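Local coordinates for protein toxin FitB (Neisseria gonorrhoeae, PDB 2H1C) that serves as the toxin of a type II toxin-antitoxin pair, a PIN-domain protein and probable magnesium-dependent ribonuclease that influences how fast the bacteria cross human epithelial cells, at residues 7-12 against 41-46; 37-42 against 105-110; 83-88 against 111-116; 121-126 against 133-138. All blocks are in the same frame, centred on the assembly; numbering follows the deposited sequence.

Contact 1. Residues 7-12 against 41-46; sequences NVISEP and AELRLG
Leu-43 reaches from helix 37-48 toward the region of the short helix 6-9, where its two methyl groups meet Ile-9 and Ser-10. The apolar part of the contact is a small knot of branched side chains. CG2 of Ile-9 lies 3.8 Å from CD1 of Leu-43, and CD1 of Ile-9 is 3.9 Å from that same methyl, so one leucine branch rests against two isoleucine ends. The two side chains meet at a slant. With CG1 of Ile-9 turned anti to the backbone N (chi1 -176°), CG2 takes the place between N and the carbonyl carbon, and both arms face the leucine. Branched aliphatic residues suit this buried spot, where no hydrogen bond crosses between the two segments.

In the PIN domain these pieces are the helix directly after the first strand, 2-4, and the helix directly after strand 33-36. The side chain of Ile-9 is about 7 Å from a bound magnesium ion, and about 7 Å from the side chain of Asp-5, a predicted magnesium ligand.

The serine meets Leu-43 by van der Waals contact alone. OG of Ser-10 sits 3.4 Å from CD2 of Leu-43, while its hydrogen bond runs back to the carbonyl O of Thr-6, which leaves an inward-facing hydroxyl satisfied by its own chain. Apolar side chains of the bound peptide, probably from the antitoxin, pack on Ile-9 and Ser-10 as well.

Contact 2. Residues 37-42 against 105-110; sequences AITVAE and GYIAAT
The ring of Tyr-106 receives the CD1 methyl of Ile-38 at a slant, with CD1 of the tyrosine 4.0 Å from that carbon. Tyr-86 stacks on the same ring and Phe-78 meets it edge-to-face, while Ile-38 of the second subunit packs on it too, so aromatic and aliphatic neighbours from both chains pack on it. At the root of the tyrosine side chain, CG1 of Ile-38 rests 3.9 Å from CB of Tyr-106. The isoleucine reaches both points because CG1 lies anti to the carbonyl carbon (chi1 -67°) and the chain bends again at chi2 (-66°), which lays CD1 against the ring.

Next along both helices, CD1 at the extended end of Ile-107 approaches OG1 of Thr-39 at 3.9 Å, the two side chains crossing at about a right angle. This is packing without a hydrogen bond.

Within helix 102-114, the hydroxyl of Thr-110 donates to the carbonyl O of Tyr-106 at 2.9 Å. The backbone N of Thr-110 reaches that oxygen from the opposite face of the carbonyl plane, so two donors hold it.

Thr-39 belongs to a magnesium site with Leu-4 and Ser-36, and Thr-110 to another with Ser-36 and Leu-76. Separately, Ile-107 packs on Asp-5, a predicted magnesium ligand like Asp-104. Helices 37-48 and 102-114 thus form a buried pair beside this predicted acidic site, consistent with the PIN-domain fold.

Contact 3. Residues 83-88 against 111-116; sequences AAIYAQ and AKQHSL
Ile-85 of helix 80-94 packs against Lys-112 and Gln-113 near the end of helix 102-114, a surface contact between two helices away from the annotated sites. A single isoleucine supplies one whole side of it, dividing its two branches between two long neighbours. CD1 of Ile-85 lies 3.4 Å from both CB and CG of Gln-113, a tight approach in which the two side chains cross at about a right angle. The CG2 methyl of Ile-85 rests on the aliphatic part of Lys-112, nearest CD at 3.7 Å. Ala-109, earlier on helix 102-114, also touches Ile-85.

Both partners are amphipathic, which suits the margin of a helix pair: methylenes cover the isoleucine, while the amide end of Gln-113 leads away from it. The lysine chain bends at chi3 (-74°), and its NZ bonds to the carbonyl O of Ala-129.

Just beyond the contact the PIN-domain chain leaves helix 102-114 through a Schellman motif. Ser-115 takes a positive phi (60°), the backbone N of Leu-116 returns to the O of Ala-111 at 2.8 Å, and a weak bond joins Ser-115 N to Lys-112 O. The turn leads into strand 117-119.

Contact 4. Residues 121-126 against 133-138; sequences RDTGSF and VFNPWH. With SO4 (sulfate ion), chain D; SO4 (sulfate ion), chain E.
The beta-alpha-beta unit of strand 117-119, helix 124-128 and strand 133-134 brings Arg-121, at the start of its connection, over Trp-137, just past its last strand. The arginine lies along one face of the indole. Its chain runs extended from CG to NE, with CG anti to the backbone N (chi1 -170°), and this straight shape lays successive atoms across the ring system: CB is 3.6 Å from CZ3 of Trp-137, CD stands over the six-membered ring as a CH-pi contact, and the guanidinium lies flat on the indole, offset toward the NE1 side, the planes 8° apart. The cation-pi contact there is off-centre, CZ of Arg-121 being 4.0 Å from the centroid of the five-membered ring of Trp-137.

Beside the stack, the packing is by carbon atoms. CG2 of Thr-123 rests 3.9 Å from CB of Asn-135, and CB of Thr-123 is 4.2 Å from CG2 of Val-133. Asparagine suits the turn that follows, since its OD1 accepts from the backbone N of Trp-137 at 2.9 Å, an Asx turn within the type I beta turn from Asn-135 to His-138. That bond helps fix the turn that carries Trp-137.

At its outer edge the guanidinium binds a sulfate: Arg-121 NH1 lies 2.8 Å from sulfate O4. Arg-121 NH2 lies 2.9 Å from sulfate O2. His-138 ND1 holds a second sulfate through O1 at 2.9 Å, near the ring plane. Both ions probably come from the crystallisation liquor. An indole face under one side of the arginine and an anion at its edge would both stabilise its positive charge.

From the N terminus, contact 1 closes the first loop, tying helix 6-9 to helix 37-48. Contact 2 begins on that same helix, sharing Ala-41 and Glu-42 with contact 1, and spans a longer stretch to reach helix 102-114. Contact 3 opens at 83-88, inside that span, and ends at 111-116, beyond it, so contacts 2 and 3 cross; both use helix 102-114. Contact 4 follows in series as a short local closure at the C-terminal edge of the sheet. It returns to the others through Phe-126, which packs on Ile-107 and Ala-108, and through Asn-7 OD1, probably hydrogen-bonded to Arg-121 N. Contacts 1 to 3 also touch the second subunit.

Contact 1. Residues 7-12 against 41-46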
loop_
_atom_site.group_PDB
_atom_site.type_symbol
_atom_site.label_atom_id
_atom_site.label_comp_id
_atom_site.label_asym_id
_atom_site.label_seq_id
_atom_site.Cartn_x
_atom_site.Cartn_y
_atom_site.Cartn_z
ATOM N N ASN A 7 5.837 0.056 -14.321
ATOM C CA ASN A 7 6.435 -0.462 -15.545
ATOM C C ASN A 7 6.593 0.575 -16.651
ATOM O O ASN A 7 7.400 0.387 -17.561
ATOM C CB ASN A 7 5.639 -1.670 -16.051
ATOM C CG ASN A 7 4.196 -1.323 -16.382
ATOM O OD1 ASN A 7 3.923 -0.539 -17.291
ATOM N ND2 ASN A 7 3.266 -1.908 -15.640
ATOM N N VAL A 8 5.847 1.671 -16.567
ATOM C CA VAL A 8 5.940 2.719 -17.578
ATOM C C VAL A 8 7.056 3.701 -17.229
ATOM O O VAL A 8 7.915 3.986 -18.057
ATOM C CB VAL A 8 4.583 3.447 -17.727
ATOM C CG1 VAL A 8 4.725 4.662 -18.636
ATOM C CG2 VAL A 8 3.558 2.481 -18.308
ATOM N N ILE A 9 7.084 4.197 -15.998
ATOM C CA ILE A 9 8.134 5.131 -15.644
ATOM C C ILE A 9 9.505 4.445 -15.671
ATOM O O ILE A 9 10.515 5.098 -15.907
ATOM C CB ILE A 9 7.854 5.808 -14.258
ATOM C CG1 ILE A 9 8.930 6.866 -13.974
ATOM C CG2 ILE A 9 7.777 4.762 -13.159
ATOM C CD1 ILE A 9 8.703 7.651 -12.708
ATOM N N SER A 10 9.535 3.126 -15.479
ATOM C CA SER A 10 10.796 2.371 -15.493
ATOM C C SER A 10 11.313 2.037 -16.900
ATOM O O SER A 10 12.500 1.778 -17.083
ATOM C CB SER A 10 10.639 1.047 -14.728
ATOM O OG SER A 10 10.198 1.261 -13.399
ATOM N N GLU A 11 10.435 2.040 -17.892
ATOM C CA GLU A 11 10.867 1.672 -19.243
ATOM C C GLU A 11 12.017 2.505 -19.824
ATOM O O GLU A 11 12.977 1.940 -20.356
ATOM C CB GLU A 11 9.679 1.668 -20.210
ATOM C CG GLU A 11 10.040 1.303 -21.671
ATOM C CD GLU A 11 10.430 -0.150 -21.856
ATOM O OE1 GLU A 11 11.001 -0.485 -22.925
ATOM O OE2 GLU A 11 10.160 -0.973 -20.946
ATOM N N PRO A 12 11.957 3.845 -19.717
ATOM C CA PRO A 12 13.056 4.646 -20.277
ATOM C C PRO A 12 14.424 4.394 -19.650
ATOM O O PRO A 12 15.453 4.735 -20.228
ATOM C CB PRO A 12 12.581 6.081 -20.065
ATOM C CG PRO A 12 11.084 5.948 -20.123
ATOM C CD PRO A 12 10.856 4.718 -19.269
ATOM N N ALA A 41 7.499 3.876 -3.811
ATOM C CA ALA A 41 8.119 2.890 -2.916
ATOM C C ALA A 41 8.762 1.759 -3.725
ATOM O O ALA A 41 9.863 1.286 -3.396
ATOM C CB ALA A 41 7.082 2.309 -1.980
ATOM N N GLU A 42 8.064 1.299 -4.760
ATOM C CA GLU A 42 8.589 0.212 -5.586
ATOM C C GLU A 42 9.808 0.661 -6.381
ATOM O O GLU A 42 10.752 -0.115 -6.553
ATOM C CB GLU A 42 7.516 -0.327 -6.537
ATOM C CG GLU A 42 6.223 -0.734 -5.833
ATOM C CD GLU A 42 5.179 -1.289 -6.787
ATOM O OE1 GLU A 42 5.174 -0.863 -7.971
ATOM O OE2 GLU A 42 4.352 -2.131 -6.349
ATOM N N LEU A 43 9.793 1.902 -6.878
ATOM C CA LEU A 43 10.950 2.424 -7.610
ATOM C C LEU A 43 12.141 2.500 -6.661
ATOM O O LEU A 43 13.242 2.054 -6.993
ATOM C CB LEU A 43 10.663 3.821 -8.175
ATOM C CG LEU A 43 9.629 3.822 -9.296
ATOM C CD1 LEU A 43 9.220 5.249 -9.660
ATOM C CD2 LEU A 43 10.227 3.102 -10.492
ATOM N N ARG A 44 11.925 3.065 -5.477
ATOM C CA ARG A 44 13.016 3.177 -4.512
ATOM C C ARG A 44 13.555 1.810 -4.089
ATOM O O ARG A 44 14.759 1.659 -3.904
ATOM C CB ARG A 44 12.567 3.985 -3.280
ATOM C CG ARG A 44 12.511 5.506 -3.529
ATOM C CD ARG A 44 11.781 6.239 -2.396
ATOM N NE ARG A 44 12.024 7.677 -2.438
ATOM C CZ ARG A 44 11.289 8.585 -1.801
ATOM N NH1 ARG A 44 10.239 8.210 -1.067
ATOM N NH2 ARG A 44 11.613 9.872 -1.890
ATOM N N LEU A 45 12.673 0.819 -3.942
ATOM C CA LEU A 45 13.100 -0.520 -3.538
ATOM C C LEU A 45 13.935 -1.155 -4.652
ATOM O O LEU A 45 14.984 -1.765 -4.400
ATOM C CB LEU A 45 11.871 -1.384 -3.229
ATOM C CG LEU A 45 12.131 -2.855 -2.908
ATOM C CD1 LEU A 45 13.142 -2.980 -1.769
ATOM C CD2 LEU A 45 10.815 -3.532 -2.547
ATOM N N GLY A 46 13.466 -0.997 -5.888
ATOM C CA GLY A 46 14.178 -1.544 -7.034
ATOM C C GLY A 46 15.593 -1.008 -7.107
ATOM O O GLY A 46 16.554 -1.761 -7.323
#

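Contact 2. Residues 37-42 against 105-110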
loop_
_atom_site.group_PDB
_atom_site.type_symbol
_atom_site.label_atom_id
_atom_site.label_comp_id
_atom_site.label_asym_id
_atom_site.label_seq_id
_atom_site.Cartn_x
_atom_site.Cartn_y
_atom_site.Cartn_z
ATOM N N ALA A 37 2.191 6.907 -4.180
ATOM C CA ALA A 37 3.269 6.704 -3.235
ATOM C C ALA A 37 3.714 5.224 -3.293
ATOM O O ALA A 37 4.854 4.898 -2.983
ATOM C CB ALA A 37 2.792 7.073 -1.821
ATOM N N ILE A 38 2.805 4.337 -3.693
ATOM C CA ILE A 38 3.114 2.900 -3.820
ATOM C C ILE A 38 4.176 2.673 -4.915
ATOM O O ILE A 38 5.103 1.880 -4.747
ATOM C CB ILE A 38 1.831 2.076 -4.188
ATOM C CG1 ILE A 38 0.834 2.105 -3.015
ATOM C CG2 ILE A 38 2.208 0.637 -4.547
ATOM C CD1 ILE A 38 1.312 1.393 -1.754
ATOM N N THR A 39 4.017 3.365 -6.045
ATOM C CA THR A 39 4.957 3.272 -7.164
ATOM C C THR A 39 6.310 3.861 -6.757
ATOM O O THR A 39 7.359 3.318 -7.099
ATOM C CB THR A 39 4.386 4.013 -8.397
ATOM O OG1 THR A 39 3.137 3.409 -8.744
ATOM C CG2 THR A 39 5.331 3.931 -9.578
ATOM N N VAL A 40 6.292 4.962 -6.009
ATOM C CA VAL A 40 7.537 5.576 -5.566
ATOM C C VAL A 40 8.254 4.580 -4.653
ATOM O O VAL A 40 9.478 4.434 -4.721
ATOM C CB VAL A 40 7.283 6.907 -4.805
ATOM C CG1 VAL A 40 8.589 7.450 -4.248
ATOM C CG2 VAL A 40 6.663 7.951 -5.764
ATOM N N ALA A 41 7.499 3.876 -3.811
ATOM C CA ALA A 41 8.119 2.890 -2.916
ATOM C C ALA A 41 8.762 1.759 -3.725
ATOM O O ALA A 41 9.863 1.286 -3.396
ATOM C CB ALA A 41 7.082 2.309 -1.980
ATOM N N GLU A 42 8.064 1.299 -4.760
ATOM C CA GLU A 42 8.589 0.212 -5.586
ATOM C C GLU A 42 9.808 0.661 -6.381
ATOM O O GLU A 42 10.752 -0.115 -6.553
ATOM C CB GLU A 42 7.516 -0.327 -6.537
ATOM C CG GLU A 42 6.223 -0.734 -5.833
ATOM C CD GLU A 42 5.179 -1.289 -6.787
ATOM O OE1 GLU A 42 5.174 -0.863 -7.971
ATOM O OE2 GLU A 42 4.352 -2.131 -6.349
ATOM N N GLY A 105 -4.288 -3.320 -7.190
ATOM C CA GLY A 105 -5.467 -2.756 -6.571
ATOM C C GLY A 105 -5.184 -1.402 -5.940
ATOM O O GLY A 105 -6.017 -0.505 -6.020
ATOM N N TYR A 106 -4.030 -1.247 -5.293
ATOM C CA TYR A 106 -3.694 0.037 -4.655
ATOM C C TYR A 106 -3.617 1.161 -5.681
ATOM O O TYR A 106 -4.118 2.269 -5.458
ATOM C CB TYR A 106 -2.348 -0.043 -3.941
ATOM C CG TYR A 106 -2.341 -0.984 -2.770
ATOM C CD1 TYR A 106 -1.196 -1.700 -2.442
ATOM C CD2 TYR A 106 -3.486 -1.170 -1.995
ATOM C CE1 TYR A 106 -1.187 -2.588 -1.365
ATOM C CE2 TYR A 106 -3.490 -2.056 -0.914
ATOM C CZ TYR A 106 -2.337 -2.762 -0.609
ATOM O OH TYR A 106 -2.344 -3.655 0.442
ATOM N N ILE A 107 -2.963 0.863 -6.798
ATOM C CA ILE A 107 -2.798 1.830 -7.869
ATOM C C ILE A 107 -4.133 2.144 -8.504
ATOM O O ILE A 107 -4.456 3.309 -8.709
ATOM C CB ILE A 107 -1.813 1.306 -8.920
ATOM C CG1 ILE A 107 -0.444 1.097 -8.262
ATOM C CG2 ILE A 107 -1.676 2.308 -10.054
ATOM C CD1 ILE A 107 0.601 0.533 -9.176
ATOM N N ALA A 108 -4.927 1.116 -8.790
ATOM C CA ALA A 108 -6.219 1.348 -9.405
ATOM C C ALA A 108 -7.130 2.204 -8.526
ATOM O O ALA A 108 -7.801 3.110 -9.021
ATOM C CB ALA A 108 -6.888 0.020 -9.753
ATOM N N ALA A 109 -7.136 1.943 -7.219
ATOM C CA ALA A 109 -7.981 2.715 -6.300
ATOM C C ALA A 109 -7.527 4.180 -6.223
ATOM O O ALA A 109 -8.353 5.090 -6.114
ATOM C CB ALA A 109 -7.961 2.080 -4.891
ATOM N N THR A 110 -6.218 4.408 -6.281
ATOM C CA THR A 110 -5.686 5.769 -6.241
ATOM C C THR A 110 -6.160 6.523 -7.483
ATOM O O THR A 110 -6.637 7.651 -7.393
ATOM C CB THR A 110 -4.132 5.765 -6.191
ATOM O OG1 THR A 110 -3.695 5.104 -4.989
ATOM C CG2 THR A 110 -3.586 7.204 -6.217
#

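Contact 3. Residues 83-88 against 111-116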
loop_
_atom_site.group_PDB
_atom_site.type_symbol
_atom_site.label_atom_id
_atom_site.label_comp_id
_atom_site.label_asym_id
_atom_site.label_seq_id
_atom_site.Cartn_x
_atom_site.Cartn_y
_atom_site.Cartn_z
ATOM N N ALA A 83 -8.589 3.683 0.527
ATOM C CA ALA A 83 -8.802 2.358 1.094
ATOM C C ALA A 83 -10.234 1.883 0.836
ATOM O O ALA A 83 -10.462 0.707 0.569
ATOM C CB ALA A 83 -8.506 2.368 2.599
ATOM N N ALA A 84 -11.203 2.790 0.923
ATOM C CA ALA A 84 -12.601 2.431 0.675
ATOM C C ALA A 84 -12.792 1.968 -0.763
ATOM O O ALA A 84 -13.469 0.973 -1.027
ATOM C CB ALA A 84 -13.522 3.627 0.955
ATOM N N ILE A 85 -12.213 2.711 -1.700
ATOM C CA ILE A 85 -12.315 2.370 -3.121
ATOM C C ILE A 85 -11.609 1.041 -3.390
ATOM O O ILE A 85 -12.090 0.209 -4.159
ATOM C CB ILE A 85 -11.708 3.497 -3.972
ATOM C CG1 ILE A 85 -12.562 4.755 -3.775
ATOM C CG2 ILE A 85 -11.641 3.081 -5.453
ATOM C CD1 ILE A 85 -11.961 6.023 -4.339
ATOM N N TYR A 86 -10.484 0.832 -2.721
ATOM C CA TYR A 86 -9.731 -0.406 -2.874
ATOM C C TYR A 86 -10.601 -1.627 -2.561
ATOM O O TYR A 86 -10.669 -2.562 -3.353
ATOM C CB TYR A 86 -8.527 -0.396 -1.934
ATOM C CG TYR A 86 -7.813 -1.724 -1.813
ATOM C CD1 TYR A 86 -6.844 -2.110 -2.743
ATOM C CD2 TYR A 86 -8.103 -2.590 -0.757
ATOM C CE1 TYR A 86 -6.176 -3.331 -2.620
ATOM C CE2 TYR A 86 -7.449 -3.796 -0.627
ATOM C CZ TYR A 86 -6.488 -4.162 -1.557
ATOM O OH TYR A 86 -5.822 -5.358 -1.424
ATOM N N ALA A 87 -11.248 -1.624 -1.396
ATOM C CA ALA A 87 -12.080 -2.746 -0.993
ATOM C C ALA A 87 -13.221 -2.951 -1.976
ATOM O O ALA A 87 -13.540 -4.086 -2.330
ATOM C CB ALA A 87 -12.621 -2.519 0.411
ATOM N N GLN A 88 -13.824 -1.858 -2.436
ATOM C CA GLN A 88 -14.916 -1.953 -3.395
ATOM C C GLN A 88 -14.457 -2.629 -4.686
ATOM O O GLN A 88 -15.058 -3.607 -5.140
ATOM C CB GLN A 88 -15.463 -0.557 -3.700
ATOM C CG GLN A 88 -16.042 0.106 -2.458
ATOM C CD GLN A 88 -16.701 1.437 -2.741
ATOM O OE1 GLN A 88 -16.054 2.388 -3.197
ATOM N NE2 GLN A 88 -18.003 1.516 -2.469
ATOM N N ALA A 111 -6.071 5.871 -8.642
ATOM C CA ALA A 111 -6.496 6.493 -9.890
ATOM C C ALA A 111 -7.994 6.802 -9.889
ATOM O O ALA A 111 -8.410 7.893 -10.274
ATOM C CB ALA A 111 -6.148 5.583 -11.068
ATOM N N LYS A 112 -8.811 5.855 -9.442
ATOM C CA LYS A 112 -10.255 6.078 -9.421
ATOM C C LYS A 112 -10.612 7.228 -8.485
ATOM O O LYS A 112 -11.448 8.076 -8.817
ATOM C CB LYS A 112 -10.990 4.798 -8.996
ATOM C CG LYS A 112 -12.499 4.968 -8.848
ATOM C CD LYS A 112 -13.232 3.634 -8.758
ATOM C CE LYS A 112 -13.299 2.940 -10.112
ATOM N NZ LYS A 112 -14.156 1.710 -10.101
ATOM N N GLN A 113 -9.968 7.263 -7.321
ATOM C CA GLN A 113 -10.221 8.306 -6.332
ATOM C C GLN A 113 -9.922 9.702 -6.877
ATOM O O GLN A 113 -10.622 10.664 -6.545
ATOM C CB GLN A 113 -9.377 8.031 -5.086
ATOM C CG GLN A 113 -9.916 8.631 -3.807
ATOM C CD GLN A 113 -9.582 10.084 -3.667
ATOM O OE1 GLN A 113 -8.437 10.483 -3.877
ATOM N NE2 GLN A 113 -10.570 10.892 -3.293
ATOM N N HIS A 114 -8.902 9.804 -7.735
ATOM C CA HIS A 114 -8.490 11.087 -8.313
ATOM C C HIS A 114 -8.899 11.308 -9.766
ATOM O O HIS A 114 -8.451 12.271 -10.395
ATOM C CB HIS A 114 -6.969 11.223 -8.203
ATOM C CG HIS A 114 -6.479 11.328 -6.800
ATOM N ND1 HIS A 114 -6.560 12.496 -6.069
ATOM C CD2 HIS A 114 -5.929 10.408 -5.970
ATOM C CE1 HIS A 114 -6.084 12.292 -4.856
ATOM N NE2 HIS A 114 -5.693 11.029 -4.768
ATOM N N SER A 115 -9.724 10.410 -10.294
ATOM C CA SER A 115 -10.211 10.499 -11.669
ATOM C C SER A 115 -9.086 10.483 -12.692
ATOM O O SER A 115 -9.098 11.249 -13.654
ATOM C CB SER A 115 -11.038 11.774 -11.852
ATOM O OG SER A 115 -12.173 11.748 -11.015
ATOM N N LEU A 116 -8.116 9.598 -12.490
ATOM C CA LEU A 116 -6.981 9.504 -13.396
ATOM C C LEU A 116 -7.020 8.264 -14.264
ATOM O O LEU A 116 -7.633 7.266 -13.899
ATOM C CB LEU A 116 -5.688 9.444 -12.589
ATOM C CG LEU A 116 -5.599 10.535 -11.520
ATOM C CD1 LEU A 116 -4.345 10.299 -10.662
ATOM C CD2 LEU A 116 -5.522 11.888 -12.189
#

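Contact 4. Residues 121-126 against 133-138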
loop_
_atom_site.group_PDB
_atom_site.type_symbol
_atom_site.label_atom_id
_atom_site.label_comp_id
_atom_site.label_asym_id
_atom_site.label_seq_id
_atom_site.Cartn_x
_atom_site.Cartn_y
_atom_site.Cartn_z
ATOM N N ARG A 121 1.647 -1.270 -18.794
ATOM C CA ARG A 121 1.810 -2.286 -19.831
ATOM C C ARG A 121 0.815 -3.428 -19.605
ATOM O O ARG A 121 0.352 -4.063 -20.556
ATOM C CB ARG A 121 3.230 -2.841 -19.799
ATOM C CG ARG A 121 3.558 -3.730 -20.999
ATOM C CD ARG A 121 5.006 -4.181 -20.978
ATOM N NE ARG A 121 5.414 -4.722 -22.274
ATOM C CZ ARG A 121 6.645 -5.137 -22.554
ATOM N NH1 ARG A 121 7.592 -5.075 -21.627
ATOM N NH2 ARG A 121 6.933 -5.605 -23.761
ATOM N N ASP A 122 0.503 -3.677 -18.334
ATOM C CA ASP A 122 -0.423 -4.737 -17.924
ATOM C C ASP A 122 -1.789 -4.156 -17.577
ATOM O O ASP A 122 -2.051 -3.823 -16.418
ATOM C CB ASP A 122 0.135 -5.466 -16.699
ATOM C CG ASP A 122 1.421 -6.209 -16.996
ATOM O OD1 ASP A 122 2.083 -6.641 -16.031
ATOM O OD2 ASP A 122 1.768 -6.375 -18.189
ATOM N N THR A 123 -2.659 -4.063 -18.577
ATOM C CA THR A 123 -3.985 -3.491 -18.413
ATOM C C THR A 123 -5.027 -4.420 -17.785
ATOM O O THR A 123 -6.078 -3.963 -17.339
ATOM C CB THR A 123 -4.520 -3.005 -19.768
ATOM O OG1 THR A 123 -4.657 -4.122 -20.661
ATOM C CG2 THR A 123 -3.549 -2.003 -20.381
ATOM N N GLY A 124 -4.722 -5.712 -17.739
ATOM C CA GLY A 124 -5.649 -6.688 -17.190
ATOM C C GLY A 124 -6.369 -6.335 -15.900
ATOM O O GLY A 124 -7.589 -6.172 -15.884
ATOM N N SER A 125 -5.624 -6.205 -14.811
ATOM C CA SER A 125 -6.230 -5.896 -13.520
ATOM C C SER A 125 -7.009 -4.588 -13.502
ATOM O O SER A 125 -8.037 -4.481 -12.831
ATOM C CB SER A 125 -5.155 -5.848 -12.432
ATOM O OG SER A 125 -4.341 -7.001 -12.480
ATOM N N PHE A 126 -6.535 -3.592 -14.242
ATOM C CA PHE A 126 -7.204 -2.305 -14.233
ATOM C C PHE A 126 -8.531 -2.311 -14.968
ATOM O O PHE A 126 -9.445 -1.565 -14.621
ATOM C CB PHE A 126 -6.257 -1.235 -14.769
ATOM C CG PHE A 126 -4.985 -1.127 -13.979
ATOM C CD1 PHE A 126 -3.847 -1.827 -14.368
ATOM C CD2 PHE A 126 -4.941 -0.367 -12.809
ATOM C CE1 PHE A 126 -2.678 -1.784 -13.602
ATOM C CE2 PHE A 126 -3.779 -0.314 -12.031
ATOM C CZ PHE A 126 -2.644 -1.025 -12.430
ATOM N N VAL A 133 -7.668 3.142 -18.519
ATOM C CA VAL A 133 -6.280 2.754 -18.649
ATOM C C VAL A 133 -5.737 3.002 -20.038
ATOM O O VAL A 133 -6.495 3.068 -21.018
ATOM C CB VAL A 133 -6.090 1.260 -18.285
ATOM C CG1 VAL A 133 -6.496 1.040 -16.859
ATOM C CG2 VAL A 133 -6.933 0.377 -19.202
ATOM N N PHE A 134 -4.423 3.169 -20.119
ATOM C CA PHE A 134 -3.783 3.366 -21.403
ATOM C C PHE A 134 -2.456 2.630 -21.410
ATOM O O PHE A 134 -1.664 2.753 -20.476
ATOM C CB PHE A 134 -3.547 4.844 -21.704
ATOM C CG PHE A 134 -2.842 5.073 -23.011
ATOM C CD1 PHE A 134 -3.471 4.761 -24.215
ATOM C CD2 PHE A 134 -1.531 5.533 -23.037
ATOM C CE1 PHE A 134 -2.798 4.900 -25.431
ATOM C CE2 PHE A 134 -0.849 5.676 -24.243
ATOM C CZ PHE A 134 -1.483 5.361 -25.443
ATOM N N ASN A 135 -2.236 1.840 -22.459
ATOM C CA ASN A 135 -1.006 1.066 -22.608
ATOM C C ASN A 135 -0.154 1.793 -23.648
ATOM O O ASN A 135 -0.455 1.730 -24.840
ATOM C CB ASN A 135 -1.332 -0.351 -23.107
ATOM C CG ASN A 135 -0.105 -1.226 -23.222
ATOM O OD1 ASN A 135 1.020 -0.734 -23.337
ATOM N ND2 ASN A 135 -0.312 -2.537 -23.195
ATOM N N PRO A 136 0.910 2.506 -23.210
ATOM C CA PRO A 136 1.768 3.232 -24.154
ATOM C C PRO A 136 2.530 2.377 -25.173
ATOM O O PRO A 136 3.213 2.919 -26.050
ATOM C CB PRO A 136 2.705 4.031 -23.241
ATOM C CG PRO A 136 2.825 3.162 -22.033
ATOM C CD PRO A 136 1.393 2.671 -21.826
ATOM N N TRP A 137 2.444 1.052 -25.056
ATOM C CA TRP A 137 3.110 0.194 -26.033
ATOM C C TRP A 137 2.254 0.192 -27.306
ATOM O O TRP A 137 2.707 -0.248 -28.372
ATOM C CB TRP A 137 3.291 -1.234 -25.487
ATOM C CG TRP A 137 4.585 -1.434 -24.772
ATOM C CD1 TRP A 137 5.699 -2.075 -25.251
ATOM C CD2 TRP A 137 4.923 -0.985 -23.450
ATOM N NE1 TRP A 137 6.699 -2.047 -24.313
ATOM C CE2 TRP A 137 6.254 -1.384 -23.206
ATOM C CE3 TRP A 137 4.232 -0.284 -22.461
ATOM C CZ2 TRP A 137 6.908 -1.103 -21.995
ATOM C CZ3 TRP A 137 4.882 -0.005 -21.262
ATOM C CH2 TRP A 137 6.207 -0.411 -21.041
ATOM N N HIS A 138 1.028 0.709 -27.183
ATOM C CA HIS A 138 0.070 0.826 -28.303
ATOM C C HIS A 138 -0.059 2.293 -28.708
ATOM O O HIS A 138 0.392 3.189 -27.989
ATOM C CB HIS A 138 -1.332 0.341 -27.896
ATOM C CG HIS A 138 -1.464 -1.150 -27.800
ATOM N ND1 HIS A 138 -1.271 -1.984 -28.879
ATOM C CD2 HIS A 138 -1.783 -1.946 -26.753
ATOM C CE1 HIS A 138 -1.463 -3.239 -28.500
ATOM N NE2 HIS A 138 -1.774 -3.242 -27.220
HETATM S S SO4 D . 10.478 -6.677 -23.522
HETATM O O1 SO4 D . 11.343 -7.284 -22.601
HETATM O O2 SO4 D . 9.226 -7.436 -23.722
HETATM O O3 SO4 D . 11.002 -6.575 -24.828
HETATM O O4 SO4 D . 9.980 -5.462 -22.996
HETATM S S SO4 E . -1.388 -0.495 -32.154
HETATM O O1 SO4 E . -0.294 -0.722 -31.306
HETATM O O2 SO4 E . -2.025 0.828 -31.931
HETATM O O3 SO4 E . -2.470 -1.390 -31.983
HETATM O O4 SO4 E . -0.941 -0.365 -33.492
#